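Lantibiotic dehydratase (Microbispora corallina, PDB 5EHK) probably dehydrates serine and threonine residues of the precursor peptide in a tRNA-dependent step of NAI-107 lantibiotic biosynthesis. Local coordinates at residues 164-172 / 334-342; 517-525 / 680-688. All coordinates share one frame; numbering follows the deposited sequence.

Contact 1: residues 164-172 / 334-342; sequences TGHRTRTRA and CHAYDRTAV
Asp338 grips Thr170 by two neighbouring donors, one to each oxygen of its carboxylate. OD2 takes the backbone N of Thr170 at 2.9 Å on its syn lone pair, with 151° at the hydrogen. OD1 takes Thr170 OG1 at 3.0 Å, also on the syn side but 21° out of the carboxylate plane. Threonine suits this because OG1 stands beside its own backbone N, so both donors face one acid, while CG2 is left to rest 3.9 Å from Cys334 SG. The phenol edge of Tyr337 lies beside OG1, and Thr168 CG2 packs 3.5 Å from Tyr337 CE2; the phenol OH is bound to Glu93. Here the end of helix 318-339 packs nearly antiparallel against strand 167-172, which pairs along its length with strand 366-379, and Leu352 of helix 346-359 closes the buried end over Thr170 and Cys334. A water bridges the segments, taking the N-H of Thr168 at 3.1 Å and giving hydrogens to the carbonyls of Tyr337 and Thr340. Val342 CG2 touches His166 CB, and the ring of His166 is held through ND1 by the backbone N of Asp373. Toward solvent the fit slackens: Arg167 folds its exposed guanidinium beneath Arg339 O without a hydrogen bond to the helix.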
loop_
_atom_site.group_PDB
_atom_site.type_symbol
_atom_site.label_atom_id
_atom_site.label_comp_id
_atom_site.label_asym_id
_atom_site.label_seq_id
_atom_site.Cartn_x
_atom_site.Cartn_y
_atom_site.Cartn_z
ATOM N N THR A 164 55.947 -6.337 5.708
ATOM C CA THR A 164 55.765 -5.709 7.014
ATOM C C THR A 164 55.930 -4.191 6.955
ATOM O O THR A 164 55.703 -3.497 7.948
ATOM C CB THR A 164 56.758 -6.269 8.052
ATOM O OG1 THR A 164 56.164 -6.218 9.356
ATOM C CG2 THR A 164 58.074 -5.461 8.034
ATOM N N GLY A 165 56.329 -3.676 5.796
ATOM C CA GLY A 165 56.555 -2.248 5.645
ATOM C C GLY A 165 55.319 -1.396 5.382
ATOM O O GLY A 165 55.261 -0.679 4.387
ATOM N N HIS A 166 54.347 -1.446 6.286
ATOM C CA HIS A 166 53.083 -0.727 6.119
ATOM C C HIS A 166 53.258 0.774 6.288
ATOM O O HIS A 166 53.953 1.232 7.200
ATOM C CB HIS A 166 52.038 -1.236 7.112
ATOM C CG HIS A 166 51.899 -2.724 7.132
ATOM N ND1 HIS A 166 51.938 -3.491 5.987
ATOM C CD2 HIS A 166 51.747 -3.590 8.161
ATOM C CE1 HIS A 166 51.804 -4.765 6.309
ATOM N NE2 HIS A 166 51.687 -4.853 7.623
ATOM N N ARG A 167 52.623 1.529 5.398
ATOM C CA ARG A 167 52.687 2.987 5.409
ATOM C C ARG A 167 51.332 3.663 5.553
ATOM O O ARG A 167 50.326 3.223 4.998
ATOM C CB ARG A 167 53.322 3.471 4.114
ATOM C CG ARG A 167 54.784 3.174 3.995
ATOM C CD ARG A 167 55.549 3.808 5.133
ATOM N NE ARG A 167 56.807 4.324 4.607
ATOM C CZ ARG A 167 56.923 5.510 4.013
ATOM N NH1 ARG A 167 55.855 6.291 3.867
ATOM N NH2 ARG A 167 58.098 5.911 3.546
ATOM N N THR A 168 51.351 4.779 6.264
ATOM C CA THR A 168 50.165 5.536 6.605
ATOM C C THR A 168 50.060 6.759 5.703
ATOM O O THR A 168 51.074 7.288 5.261
ATOM C CB THR A 168 50.235 5.958 8.084
ATOM O OG1 THR A 168 49.766 4.883 8.898
ATOM C CG2 THR A 168 49.353 7.118 8.352
ATOM N N ARG A 169 48.842 7.152 5.339
ATOM C CA ARG A 169 48.618 8.513 4.843
ATOM C C ARG A 169 47.652 9.196 5.800
ATOM O O ARG A 169 46.604 8.630 6.105
ATOM C CB ARG A 169 47.974 8.535 3.471
ATOM C CG ARG A 169 47.346 9.880 3.206
ATOM C CD ARG A 169 46.966 10.038 1.773
ATOM N NE ARG A 169 45.777 9.237 1.525
ATOM C CZ ARG A 169 45.332 8.908 0.320
ATOM N NH1 ARG A 169 45.990 9.298 -0.769
ATOM N NH2 ARG A 169 44.242 8.167 0.212
ATOM N N THR A 170 47.980 10.407 6.246
ATOM C CA THR A 170 47.165 11.125 7.232
ATOM C C THR A 170 46.660 12.477 6.713
ATOM O O THR A 170 47.419 13.275 6.174
ATOM C CB THR A 170 47.938 11.320 8.546
ATOM O OG1 THR A 170 48.398 10.046 8.995
ATOM C CG2 THR A 170 47.055 11.956 9.632
ATOM N N ARG A 171 45.367 12.719 6.889
ATOM C CA ARG A 171 44.741 13.936 6.394
ATOM C C ARG A 171 43.823 14.562 7.419
ATOM O O ARG A 171 43.396 13.920 8.380
ATOM C CB ARG A 171 43.971 13.672 5.099
ATOM C CG ARG A 171 44.854 13.481 3.886
ATOM C CD ARG A 171 44.077 12.903 2.725
ATOM N NE ARG A 171 44.861 12.938 1.494
ATOM C CZ ARG A 171 44.455 12.436 0.331
ATOM N NH1 ARG A 171 43.270 11.839 0.250
ATOM N NH2 ARG A 171 45.232 12.522 -0.746
ATOM N N ALA A 172 43.547 15.837 7.204
ATOM C CA ALA A 172 42.668 16.595 8.066
ATOM C C ALA A 172 41.254 16.079 7.907
ATOM O O ALA A 172 40.826 15.808 6.799
ATOM C CB ALA A 172 42.741 18.065 7.696
ATOM N N CYS A 334 51.857 15.914 9.339
ATOM C CA CYS A 334 51.157 14.805 8.700
ATOM C C CYS A 334 52.115 13.975 7.862
ATOM O O CYS A 334 52.080 12.745 7.901
ATOM C CB CYS A 334 50.008 15.305 7.820
ATOM S SG CYS A 334 48.446 15.493 8.682
ATOM N N HIS A 335 52.971 14.649 7.106
ATOM C CA HIS A 335 53.953 13.945 6.303
ATOM C C HIS A 335 54.973 13.294 7.215
ATOM O O HIS A 335 55.415 12.171 6.964
ATOM C CB HIS A 335 54.629 14.908 5.332
ATOM C CG HIS A 335 53.718 15.382 4.246
ATOM N ND1 HIS A 335 52.800 16.394 4.437
ATOM C CD2 HIS A 335 53.563 14.966 2.967
ATOM C CE1 HIS A 335 52.131 16.593 3.317
ATOM N NE2 HIS A 335 52.574 15.739 2.410
ATOM N N ALA A 336 55.303 14.000 8.294
ATOM C CA ALA A 336 56.240 13.516 9.289
ATOM C C ALA A 336 55.777 12.174 9.814
ATOM O O ALA A 336 56.527 11.189 9.804
ATOM C CB ALA A 336 56.328 14.503 10.420
ATOM N N TYR A 337 54.521 12.134 10.247
ATOM C CA TYR A 337 53.952 10.911 10.794
ATOM C C TYR A 337 53.760 9.837 9.714
ATOM O O TYR A 337 53.752 8.636 10.006
ATOM C CB TYR A 337 52.657 11.212 11.559
ATOM C CG TYR A 337 51.859 9.976 11.852
ATOM C CD1 TYR A 337 52.298 9.038 12.772
ATOM C CD2 TYR A 337 50.667 9.737 11.189
ATOM C CE1 TYR A 337 51.562 7.895 13.020
ATOM C CE2 TYR A 337 49.925 8.606 11.436
ATOM C CZ TYR A 337 50.373 7.689 12.343
ATOM O OH TYR A 337 49.612 6.569 12.557
ATOM N N ASP A 338 53.659 10.265 8.462
ATOM C CA ASP A 338 53.522 9.306 7.369
ATOM C C ASP A 338 54.876 8.712 6.985
ATOM O O ASP A 338 54.945 7.779 6.170
ATOM C CB ASP A 338 52.845 9.913 6.132
ATOM C CG ASP A 338 51.350 10.107 6.312
ATOM O OD1 ASP A 338 50.784 9.533 7.266
ATOM O OD2 ASP A 338 50.740 10.808 5.472
ATOM N N ARG A 339 55.947 9.272 7.551
ATOM C CA ARG A 339 57.291 8.739 7.335
ATOM C C ARG A 339 57.523 7.591 8.294
ATOM O O ARG A 339 58.243 6.633 7.992
ATOM C CB ARG A 339 58.370 9.821 7.494
ATOM C CG ARG A 339 58.437 10.759 6.305
ATOM C CD ARG A 339 59.433 11.893 6.450
ATOM N NE ARG A 339 59.333 12.770 5.282
ATOM C CZ ARG A 339 58.767 13.978 5.277
ATOM N NH1 ARG A 339 58.264 14.494 6.398
ATOM N NH2 ARG A 339 58.718 14.680 4.145
ATOM N N THR A 340 56.826 7.671 9.419
ATOM C CA THR A 340 56.947 6.723 10.509
ATOM C C THR A 340 56.374 5.339 10.165
ATOM O O THR A 340 55.571 5.201 9.244
ATOM C CB THR A 340 56.233 7.305 11.745
ATOM O OG1 THR A 340 57.125 7.323 12.861
ATOM C CG2 THR A 340 54.990 6.514 12.092
ATOM N N ALA A 341 56.807 4.317 10.903
ATOM C CA ALA A 341 56.326 2.951 10.727
ATOM C C ALA A 341 55.225 2.604 11.734
ATOM O O ALA A 341 54.861 3.417 12.577
ATOM C CB ALA A 341 57.478 1.975 10.844
ATOM N N VAL A 342 54.667 1.405 11.609
ATOM C CA VAL A 342 53.477 1.011 12.361
ATOM C C VAL A 342 53.824 0.656 13.800
ATOM O O VAL A 342 54.602 -0.255 14.021
ATOM C CB VAL A 342 52.846 -0.214 11.717
ATOM C CG1 VAL A 342 51.357 -0.263 12.030
ATOM C CG2 VAL A 342 53.071 -0.159 10.215
HETATM O O HOH W 1 53.565 6.070 8.087
#

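Contact 2: residues 517-525 / 680-688; sequences AGTFRVVLA and VRYGRTLLA
Val522 and Val523 run parallel to Thr685 and Leu686, joined by three backbone hydrogen bonds: Val522 N to Arg684 O at 2.8 Å, Leu686 N to Val522 O at 2.7 Å, and Leu524 N to Leu686 O at 3.0 Å. Chain 680-688 reaches this pairing through a tight type II' turn from Tyr682 to Thr685, where Gly683 supplies the positive phi. On the other chain, Gly518 ends a helix in a Schellman motif, again with positive phi, and releases the backbone toward the strand.

Valine and leucine suit these buried positions. Val523 CG2 lies 4.0 Å from Leu686 CB, the two side chains pointing the same way. Farther along, Leu524 forks: CD1 meets Thr685 CG2 at 3.6 Å, and CD2 reaches Leu687 CD2 at 3.7 Å. Near the turn, Phe520 has its ring swung between its backbone N and carbonyl carbon (chi1 69°), and the extended chain of Arg684 crosses it, its CD over the ring face in a CH-pi contact 3.9 Å from the centroid. Arg521 lays its guanidinium on that of Arg681, centres 3.7 Å apart and planes 29° from parallel. Long, weak ion pairs, Arg521 with Glu769 and Arg681 with Glu476, probably ease the meeting of like charges, and Arg681 NH1 also bonds weakly to Gly683 O.

Strand 500-508 flanks 521-524 on its other edge, while strand 676-682 pairs antiparallel with 685-693, and 476-479 pairs parallel with 676-682. Helix 380-395 covers the face of Val522 and Thr685, touching Phe520, Leu524 and Arg684, and its Glu385 accepts both Thr685 OG1 and the backbone N of Arg684.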
loop_
_atom_site.group_PDB
_atom_site.type_symbol
_atom_site.label_atom_id
_atom_site.label_comp_id
_atom_site.label_asym_id
_atom_site.label_seq_id
_atom_site.Cartn_x
_atom_site.Cartn_y
_atom_site.Cartn_z
ATOM N N ALA A 517 45.926 -24.544 -9.395
ATOM C CA ALA A 517 45.381 -25.738 -10.033
ATOM C C ALA A 517 43.851 -25.828 -10.002
ATOM O O ALA A 517 43.259 -26.714 -10.631
ATOM C CB ALA A 517 46.005 -26.974 -9.409
ATOM N N GLY A 518 43.210 -24.905 -9.289
ATOM C CA GLY A 518 41.762 -24.809 -9.335
ATOM C C GLY A 518 41.030 -25.335 -8.121
ATOM O O GLY A 518 39.794 -25.411 -8.101
ATOM N N THR A 519 41.790 -25.695 -7.095
ATOM C CA THR A 519 41.181 -26.080 -5.829
ATOM C C THR A 519 41.125 -24.845 -4.934
ATOM O O THR A 519 42.064 -24.519 -4.194
ATOM C CB THR A 519 41.894 -27.294 -5.179
ATOM O OG1 THR A 519 41.474 -28.487 -5.860
ATOM C CG2 THR A 519 41.531 -27.433 -3.692
ATOM N N PHE A 520 40.011 -24.129 -5.077
ATOM C CA PHE A 520 39.767 -22.896 -4.342
ATOM C C PHE A 520 38.276 -22.614 -4.294
ATOM O O PHE A 520 37.475 -23.228 -5.012
ATOM C CB PHE A 520 40.486 -21.706 -4.981
ATOM C CG PHE A 520 39.915 -21.301 -6.302
ATOM C CD1 PHE A 520 38.960 -20.303 -6.382
ATOM C CD2 PHE A 520 40.315 -21.925 -7.465
ATOM C CE1 PHE A 520 38.423 -19.948 -7.588
ATOM C CE2 PHE A 520 39.785 -21.561 -8.678
ATOM C CZ PHE A 520 38.836 -20.574 -8.740
ATOM N N ARG A 521 37.912 -21.676 -3.434
ATOM C CA ARG A 521 36.551 -21.196 -3.368
ATOM C C ARG A 521 36.573 -19.681 -3.501
ATOM O O ARG A 521 37.457 -19.029 -2.950
ATOM C CB ARG A 521 35.911 -21.616 -2.040
ATOM C CG ARG A 521 34.793 -22.648 -2.180
ATOM C CD ARG A 521 35.278 -23.870 -2.900
ATOM N NE ARG A 521 34.410 -25.027 -2.713
ATOM C CZ ARG A 521 34.608 -26.201 -3.305
ATOM N NH1 ARG A 521 35.646 -26.363 -4.106
ATOM N NH2 ARG A 521 33.785 -27.217 -3.087
ATOM N N VAL A 522 35.635 -19.118 -4.257
ATOM C CA VAL A 522 35.393 -17.666 -4.183
ATOM C C VAL A 522 34.143 -17.380 -3.343
ATOM O O VAL A 522 33.049 -17.875 -3.648
ATOM C CB VAL A 522 35.171 -17.034 -5.556
ATOM C CG1 VAL A 522 34.948 -15.521 -5.399
ATOM C CG2 VAL A 522 36.341 -17.311 -6.452
ATOM N N VAL A 523 34.297 -16.602 -2.282
ATOM C CA VAL A 523 33.163 -16.327 -1.407
ATOM C C VAL A 523 32.759 -14.843 -1.514
ATOM O O VAL A 523 33.561 -13.954 -1.200
ATOM C CB VAL A 523 33.496 -16.709 0.043
ATOM C CG1 VAL A 523 32.343 -16.356 0.993
ATOM C CG2 VAL A 523 33.807 -18.181 0.116
ATOM N N LEU A 524 31.547 -14.571 -2.009
ATOM C CA LEU A 524 31.084 -13.183 -2.121
ATOM C C LEU A 524 31.001 -12.582 -0.734
ATOM O O LEU A 524 30.335 -13.122 0.136
ATOM C CB LEU A 524 29.721 -13.105 -2.798
ATOM C CG LEU A 524 29.702 -12.994 -4.322
ATOM C CD1 LEU A 524 30.819 -13.809 -4.969
ATOM C CD2 LEU A 524 28.359 -13.481 -4.843
ATOM N N ALA A 525 31.692 -11.469 -0.530
ATOM C CA ALA A 525 31.874 -10.921 0.806
ATOM C C ALA A 525 30.605 -10.239 1.283
ATOM O O ALA A 525 29.803 -9.786 0.468
ATOM C CB ALA A 525 33.044 -9.958 0.819
ATOM N N VAL A 680 25.225 -21.092 -0.463
ATOM C CA VAL A 680 24.832 -21.503 -1.808
ATOM C C VAL A 680 26.012 -21.425 -2.779
ATOM O O VAL A 680 26.666 -20.386 -2.915
ATOM C CB VAL A 680 23.545 -20.772 -2.298
ATOM C CG1 VAL A 680 23.253 -19.574 -1.426
ATOM C CG2 VAL A 680 23.627 -20.392 -3.766
ATOM N N ARG A 681 26.310 -22.554 -3.413
ATOM C CA ARG A 681 27.470 -22.640 -4.284
ATOM C C ARG A 681 27.161 -22.825 -5.770
ATOM O O ARG A 681 26.350 -23.659 -6.161
ATOM C CB ARG A 681 28.444 -23.700 -3.779
ATOM C CG ARG A 681 29.806 -23.671 -4.459
ATOM C CD ARG A 681 30.857 -24.279 -3.556
ATOM N NE ARG A 681 30.622 -25.700 -3.325
ATOM C CZ ARG A 681 30.997 -26.667 -4.152
ATOM N NH1 ARG A 681 31.619 -26.372 -5.282
ATOM N NH2 ARG A 681 30.743 -27.931 -3.849
ATOM N N TYR A 682 27.809 -21.994 -6.577
ATOM C CA TYR A 682 27.735 -22.062 -8.025
ATOM C C TYR A 682 29.148 -22.220 -8.566
ATOM O O TYR A 682 29.965 -21.306 -8.443
ATOM C CB TYR A 682 27.098 -20.776 -8.540
ATOM C CG TYR A 682 26.926 -20.682 -10.029
ATOM C CD1 TYR A 682 26.043 -21.514 -10.699
ATOM C CD2 TYR A 682 27.599 -19.719 -10.756
ATOM C CE1 TYR A 682 25.866 -21.409 -12.060
ATOM C CE2 TYR A 682 27.430 -19.607 -12.120
ATOM C CZ TYR A 682 26.564 -20.447 -12.762
ATOM O OH TYR A 682 26.397 -20.317 -14.113
ATOM N N GLY A 683 29.447 -23.384 -9.142
ATOM C CA GLY A 683 30.822 -23.761 -9.417
ATOM C C GLY A 683 31.683 -23.681 -8.171
ATOM O O GLY A 683 31.472 -24.424 -7.210
ATOM N N ARG A 684 32.638 -22.753 -8.185
ATOM C CA ARG A 684 33.605 -22.563 -7.102
ATOM C C ARG A 684 33.204 -21.377 -6.221
ATOM O O ARG A 684 33.917 -21.031 -5.262
ATOM C CB ARG A 684 35.007 -22.365 -7.678
ATOM C CG ARG A 684 35.446 -23.603 -8.462
ATOM C CD ARG A 684 36.883 -23.622 -8.964
ATOM N NE ARG A 684 36.989 -24.684 -9.960
ATOM C CZ ARG A 684 37.381 -24.505 -11.216
ATOM N NH1 ARG A 684 37.723 -23.293 -11.630
ATOM N NH2 ARG A 684 37.431 -25.537 -12.056
ATOM N N THR A 685 32.088 -20.729 -6.590
ATOM C CA THR A 685 31.612 -19.522 -5.903
ATOM C C THR A 685 30.458 -19.703 -4.905
ATOM O O THR A 685 29.403 -20.246 -5.223
ATOM C CB THR A 685 31.143 -18.452 -6.916
ATOM O OG1 THR A 685 32.177 -18.172 -7.864
ATOM C CG2 THR A 685 30.793 -17.179 -6.200
ATOM N N LEU A 686 30.678 -19.197 -3.696
ATOM C CA LEU A 686 29.631 -19.043 -2.687
ATOM C C LEU A 686 28.898 -17.694 -2.849
ATOM O O LEU A 686 29.368 -16.650 -2.385
ATOM C CB LEU A 686 30.239 -19.136 -1.285
ATOM C CG LEU A 686 29.774 -20.298 -0.408
ATOM C CD1 LEU A 686 30.173 -21.616 -1.041
ATOM C CD2 LEU A 686 30.361 -20.151 1.005
ATOM N N LEU A 687 27.762 -17.723 -3.541
ATOM C CA LEU A 687 26.931 -16.534 -3.731
ATOM C C LEU A 687 26.429 -15.981 -2.385
ATOM O O LEU A 687 26.250 -14.781 -2.227
ATOM C CB LEU A 687 25.727 -16.867 -4.621
ATOM C CG LEU A 687 26.066 -17.387 -6.012
ATOM C CD1 LEU A 687 24.813 -17.768 -6.794
ATOM C CD2 LEU A 687 26.872 -16.336 -6.764
ATOM N N ALA A 688 26.227 -16.873 -1.418
ATOM C CA ALA A 688 25.818 -16.492 -0.079
ATOM C C ALA A 688 26.456 -17.476 0.878
ATOM O O ALA A 688 26.495 -18.668 0.597
ATOM C CB ALA A 688 24.303 -16.530 0.055
#

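How the contacts relate
Both contacts are partly buried, with centres about 36 Å and nearest atoms about 20 Å apart. Contact 2 is the more interior, for none of its touching residues is exposed, whereas contact 1 has an exposed flank. They share a connecting element: strand 366-379, which pairs with the strand of contact 1, leads directly into helix 380-395, which packs on contact 2. Their chemistry follows their places. Contact 1 joins a helix to a strand, and there one side-chain acid meets backbone and hydroxyl donors; contact 2 joins two strands, whose peptide groups satisfy one another and leave side chains for hydrophobic packing and stacked arginines.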